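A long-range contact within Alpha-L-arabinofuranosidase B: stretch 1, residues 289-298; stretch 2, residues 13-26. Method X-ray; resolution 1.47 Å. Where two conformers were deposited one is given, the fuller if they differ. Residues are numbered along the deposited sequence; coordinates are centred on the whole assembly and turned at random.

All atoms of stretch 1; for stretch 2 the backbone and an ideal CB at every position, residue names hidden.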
# COMPACT_ATOMS: atom_id res chain seq x y z
N THR A 289 -2.73 0.10 -2.67
CA THR A 289 -1.76 1.16 -2.87
C THR A 289 -2.47 2.41 -3.37
O THR A 289 -3.22 2.32 -4.36
CB THR A 289 -0.70 0.79 -3.91
OG1 THR A 289 0.02 -0.36 -3.44
CG2 THR A 289 0.30 1.90 -4.14
N PHE A 290 -2.16 3.52 -2.75
CA PHE A 290 -2.72 4.85 -3.08
C PHE A 290 -1.62 5.73 -3.63
O PHE A 290 -0.54 5.85 -3.01
CB PHE A 290 -3.31 5.48 -1.82
CG PHE A 290 -3.85 6.87 -1.95
CD1 PHE A 290 -5.18 7.10 -2.21
CD2 PHE A 290 -3.03 7.97 -1.73
CE1 PHE A 290 -5.73 8.37 -2.24
CE2 PHE A 290 -3.55 9.26 -1.79
CZ PHE A 290 -4.91 9.46 -2.04
N TYR A 291 -1.86 6.34 -4.79
CA TYR A 291 -0.87 7.28 -5.38
C TYR A 291 -1.33 8.74 -5.24
O TYR A 291 -0.49 9.62 -4.98
CB TYR A 291 -0.68 6.92 -6.87
CG TYR A 291 -0.08 5.55 -7.06
CD1 TYR A 291 1.25 5.27 -6.79
CD2 TYR A 291 -0.85 4.50 -7.53
CE1 TYR A 291 1.80 4.02 -6.98
CE2 TYR A 291 -0.31 3.25 -7.71
CZ TYR A 291 1.00 2.99 -7.45
OH TYR A 291 1.54 1.75 -7.66
N GLU A 292 -2.59 9.03 -5.52
CA GLU A 292 -3.15 10.38 -5.45
C GLU A 292 -4.66 10.28 -5.30
O GLU A 292 -5.24 9.26 -5.72
CB GLU A 292 -2.79 11.23 -6.68
CG GLU A 292 -3.33 10.68 -8.00
CD GLU A 292 -2.94 11.53 -9.21
OE1 GLU A 292 -1.77 11.46 -9.57
OE2 GLU A 292 -3.79 12.31 -9.68
N GLY A 293 -5.26 11.32 -4.76
CA GLY A 293 -6.72 11.35 -4.70
C GLY A 293 -7.18 12.65 -4.08
O GLY A 293 -6.39 13.37 -3.46
N VAL A 294 -8.47 12.90 -4.24
CA VAL A 294 -9.09 14.11 -3.70
C VAL A 294 -10.50 13.80 -3.21
O VAL A 294 -11.10 12.82 -3.65
CB VAL A 294 -9.13 15.26 -4.69
CG1 VAL A 294 -7.80 15.55 -5.39
CG2 VAL A 294 -10.26 15.08 -5.70
N MET A 295 -11.03 14.75 -2.44
CA MET A 295 -12.48 14.86 -2.15
C MET A 295 -12.88 16.29 -2.47
O MET A 295 -12.08 17.22 -2.29
CB MET A 295 -12.81 14.55 -0.69
CG MET A 295 -12.48 13.10 -0.35
SD MET A 295 -12.60 12.80 1.45
CE MET A 295 -14.37 13.06 1.71
N THR A 296 -14.08 16.43 -3.01
CA THR A 296 -14.63 17.73 -3.45
C THR A 296 -15.88 18.09 -2.67
O THR A 296 -16.48 17.26 -2.03
CB THR A 296 -14.94 17.77 -4.95
OG1 THR A 296 -16.16 17.05 -5.17
CG2 THR A 296 -13.84 17.21 -5.80
N SER A 297 -16.22 19.37 -2.74
CA SER A 297 -17.56 19.88 -2.35
C SER A 297 -18.38 20.01 -3.63
O SER A 297 -17.89 20.58 -4.55
CB SER A 297 -17.41 21.20 -1.63
OG SER A 297 -18.65 21.86 -1.51
N GLY A 298 -19.60 19.52 -3.65
CA GLY A 298 -20.42 19.54 -4.85
C GLY A 298 -20.27 18.24 -5.62
O GLY A 298 -19.29 17.49 -5.46
N UNK A 13 -16.88 22.63 -8.43
CA UNK A 13 -16.96 21.53 -7.43
C UNK A 13 -15.55 21.38 -6.88
O UNK A 13 -14.85 20.40 -7.20
CB UNK A 13 -17.47 20.22 -8.03
N UNK A 14 -15.05 22.34 -6.08
CA UNK A 14 -13.62 22.42 -5.76
C UNK A 14 -13.20 21.33 -4.77
O UNK A 14 -13.97 20.81 -3.97
CB UNK A 14 -13.28 23.80 -5.19
N UNK A 15 -11.91 20.95 -4.85
CA UNK A 15 -11.31 20.05 -3.86
C UNK A 15 -11.41 20.69 -2.48
O UNK A 15 -11.11 21.90 -2.29
CB UNK A 15 -9.85 19.74 -4.21
N UNK A 16 -11.76 19.87 -1.51
CA UNK A 16 -11.67 20.21 -0.08
C UNK A 16 -10.63 19.36 0.64
O UNK A 16 -10.36 19.60 1.82
CB UNK A 16 -13.03 20.03 0.59
N UNK A 17 -10.08 18.35 -0.03
CA UNK A 17 -8.95 17.57 0.50
C UNK A 17 -8.23 17.04 -0.72
O UNK A 17 -8.90 16.54 -1.65
CB UNK A 17 -9.39 16.44 1.44
N UNK A 18 -6.92 17.12 -0.74
CA UNK A 18 -6.15 16.75 -1.95
C UNK A 18 -4.86 16.10 -1.46
O UNK A 18 -4.02 16.77 -0.81
CB UNK A 18 -5.86 17.96 -2.84
N UNK A 19 -4.71 14.83 -1.72
CA UNK A 19 -3.65 14.01 -1.08
C UNK A 19 -2.83 13.28 -2.15
O UNK A 19 -3.40 12.54 -2.97
CB UNK A 19 -4.26 13.00 -0.11
N UNK A 20 -1.51 13.44 -2.15
CA UNK A 20 -0.66 12.66 -3.06
C UNK A 20 0.76 12.66 -2.55
O UNK A 20 1.27 13.73 -2.17
CB UNK A 20 -0.71 13.22 -4.48
N UNK A 21 1.41 11.50 -2.62
CA UNK A 21 2.85 11.39 -2.36
C UNK A 21 3.63 11.48 -3.66
O UNK A 21 4.86 11.52 -3.59
CB UNK A 21 3.17 10.08 -1.64
N UNK A 22 2.97 11.42 -4.80
CA UNK A 22 3.65 11.44 -6.10
C UNK A 22 3.77 12.84 -6.69
O UNK A 22 4.77 13.09 -7.37
CB UNK A 22 2.91 10.54 -7.09
N UNK A 23 2.74 13.67 -6.56
CA UNK A 23 2.72 14.95 -7.31
C UNK A 23 1.81 15.99 -6.69
O UNK A 23 0.86 15.68 -5.94
CB UNK A 23 2.28 14.71 -8.75
N UNK A 24 2.09 17.24 -7.02
CA UNK A 24 1.15 18.33 -6.78
C UNK A 24 -0.13 18.13 -7.58
O UNK A 24 -0.05 17.69 -8.77
CB UNK A 24 1.79 19.67 -7.13
N UNK A 25 -1.26 18.48 -6.99
CA UNK A 25 -2.57 18.33 -7.66
C UNK A 25 -3.14 19.69 -8.05
O UNK A 25 -4.26 19.74 -8.59
CB UNK A 25 -3.56 17.59 -6.75
N UNK A 26 -2.44 20.76 -7.71
CA UNK A 26 -2.72 22.14 -8.19
C UNK A 26 -1.49 22.61 -8.93
O UNK A 26 -0.39 22.42 -8.45
CB UNK A 26 -3.07 23.09 -7.05

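Residues 17-20 run antiparallel to the strand 289-296. At position 13 the CA-to-CB bond points sideways, with the ideal CB 3.5 Å from Ser297 O and the chain of Gly298 close by. A small or branched residue would suit, polar or not. It is Thr13, whose CG2 lies 3.9 Å from Gly298 C.

Position 14 points away from stretch 1, so its side chain is little constrained, but its carbonyl O accepts a hydrogen bond from Ser297 N (2.9 Å). With phi at -74°, proline is among the many candidates, and Pro14 is found.

At position 15 the ideal CB is 4.6 Å from Val294 CB and 5.0 Å from Thr296 CG2, which favours a compact, apolar side chain. Cys15 fits: its SG rests 3.9 Å from Val294 CB and is also bonded covalently to a group elsewhere in the structure.

Position 16 marks a corner in the chain and the site of a beta bulge. Its N and that of position 17 both donate to Met295 O, at 2.8 and 3.2 Å, so one carbonyl serves two successive amides and the register slips by one residue. The CB points sideways near the Met295-Ser297 backbone, where a medium aliphatic residue would pack well. Val16 places CG2 4.4 Å from Met295 CB and CG1 3.8 Å from Ser297 CB.

Position 17 is paired with Met295 on the same face of the sheet, its ideal CB 4.4 Å from Met295 CB. Small or aliphatic residues suit; Ala17 makes just this methyl contact, while its O accepts from Met295 N (2.9 Å).

The ideal CB of position 18 lies 4.0 Å from Val294 CG1, on the other face. An apolar residue is expected, and Ala18 supplies a methyl 4.1 Å from that atom.

At position 19 the ideal CB sits 4.1 Å from Phe290 CZ, beside the ring that holds the place a side chain on Gly293 would take. Several side chains able to lead away past this ring would suit. His19 has its end leading away, to partners elsewhere, while its backbone bonds Gly293 in both directions (His19 N to Gly293 O, 2.8 Å; His19 O from Gly293 N, 2.9 Å).

At position 20 the ideal CB is 3.6 Å from both Tyr291 O and Glu292 CB. A small donor is attractive here, and Ser20 OG gives a 2.9 Å hydrogen bond to Tyr291 O. The same OG accepts from the amides of positions 22 and 23, bracing the turn.

Position 21, sideways, is loosely constrained; it is Thr21. Position 22 points toward Tyr291, and a small polar or branched residue would suit: Thr22 sets CG2 4.2 Å from Tyr291 CD1, at the ring edge.

Near position 23 the Glu292 carboxylate invites a long cation. Arg23 answers with a salt bridge, Arg23 NE to Glu292 OE1 2.8 Å and Arg23 NH2 to Glu292 OE2 2.9 Å.

Position 24 is out of reach (Ala24). Position 25 points toward Val294, favouring an aliphatic; Leu25 CD1 lies 3.9 Å from Val294 CG1. Position 26, Tyr26, makes no contact.

Stretch 2, residues 13-26: TPCVAAHSTTRALY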
# COMPACT_ATOMS: atom_id res chain seq x y z
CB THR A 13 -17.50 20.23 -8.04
OG1 THR A 13 -16.67 19.81 -9.15
CG2 THR A 13 -18.93 20.41 -8.53
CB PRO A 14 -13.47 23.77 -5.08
CG PRO A 14 -14.83 23.97 -4.44
CD PRO A 14 -15.80 23.46 -5.48
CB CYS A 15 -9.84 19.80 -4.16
SG CYS A 15 -9.64 18.94 -5.74
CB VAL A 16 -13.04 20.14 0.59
CG1 VAL A 16 -13.93 21.22 -0.01
CG2 VAL A 16 -13.64 18.74 0.49
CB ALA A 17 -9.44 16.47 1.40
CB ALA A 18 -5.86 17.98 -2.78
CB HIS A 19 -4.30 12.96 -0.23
CG HIS A 19 -5.11 13.49 0.89
ND1 HIS A 19 -6.46 13.20 1.02
CD2 HIS A 19 -4.76 14.27 1.92
CE1 HIS A 19 -6.91 13.79 2.11
NE2 HIS A 19 -5.91 14.45 2.71
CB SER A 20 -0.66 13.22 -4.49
OG SER A 20 0.18 12.40 -5.30
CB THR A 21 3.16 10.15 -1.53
OG1 THR A 21 2.70 9.01 -2.27
CG2 THR A 21 2.54 10.20 -0.16
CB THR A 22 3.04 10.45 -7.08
OG1 THR A 22 1.72 10.91 -7.34
CG2 THR A 22 3.06 9.04 -6.52
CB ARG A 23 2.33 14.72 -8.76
CG ARG A 23 0.92 14.20 -8.97
CD ARG A 23 0.59 14.24 -10.45
NE ARG A 23 -0.76 13.79 -10.74
CZ ARG A 23 -1.52 14.33 -11.69
NH1 ARG A 23 -1.09 15.33 -12.44
NH2 ARG A 23 -2.74 13.85 -11.86
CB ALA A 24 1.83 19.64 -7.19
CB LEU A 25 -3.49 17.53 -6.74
CG LEU A 25 -2.99 16.12 -6.47
CD1 LEU A 25 -3.87 15.45 -5.45
CD2 LEU A 25 -2.91 15.30 -7.73
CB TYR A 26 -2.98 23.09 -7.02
CG TYR A 26 -4.17 22.82 -6.15
CD1 TYR A 26 -4.13 21.89 -5.14
CD2 TYR A 26 -5.32 23.59 -6.28
CE1 TYR A 26 -5.20 21.68 -4.30
CE2 TYR A 26 -6.41 23.39 -5.46
CZ TYR A 26 -6.35 22.43 -4.46
OH TYR A 26 -7.41 22.24 -3.62
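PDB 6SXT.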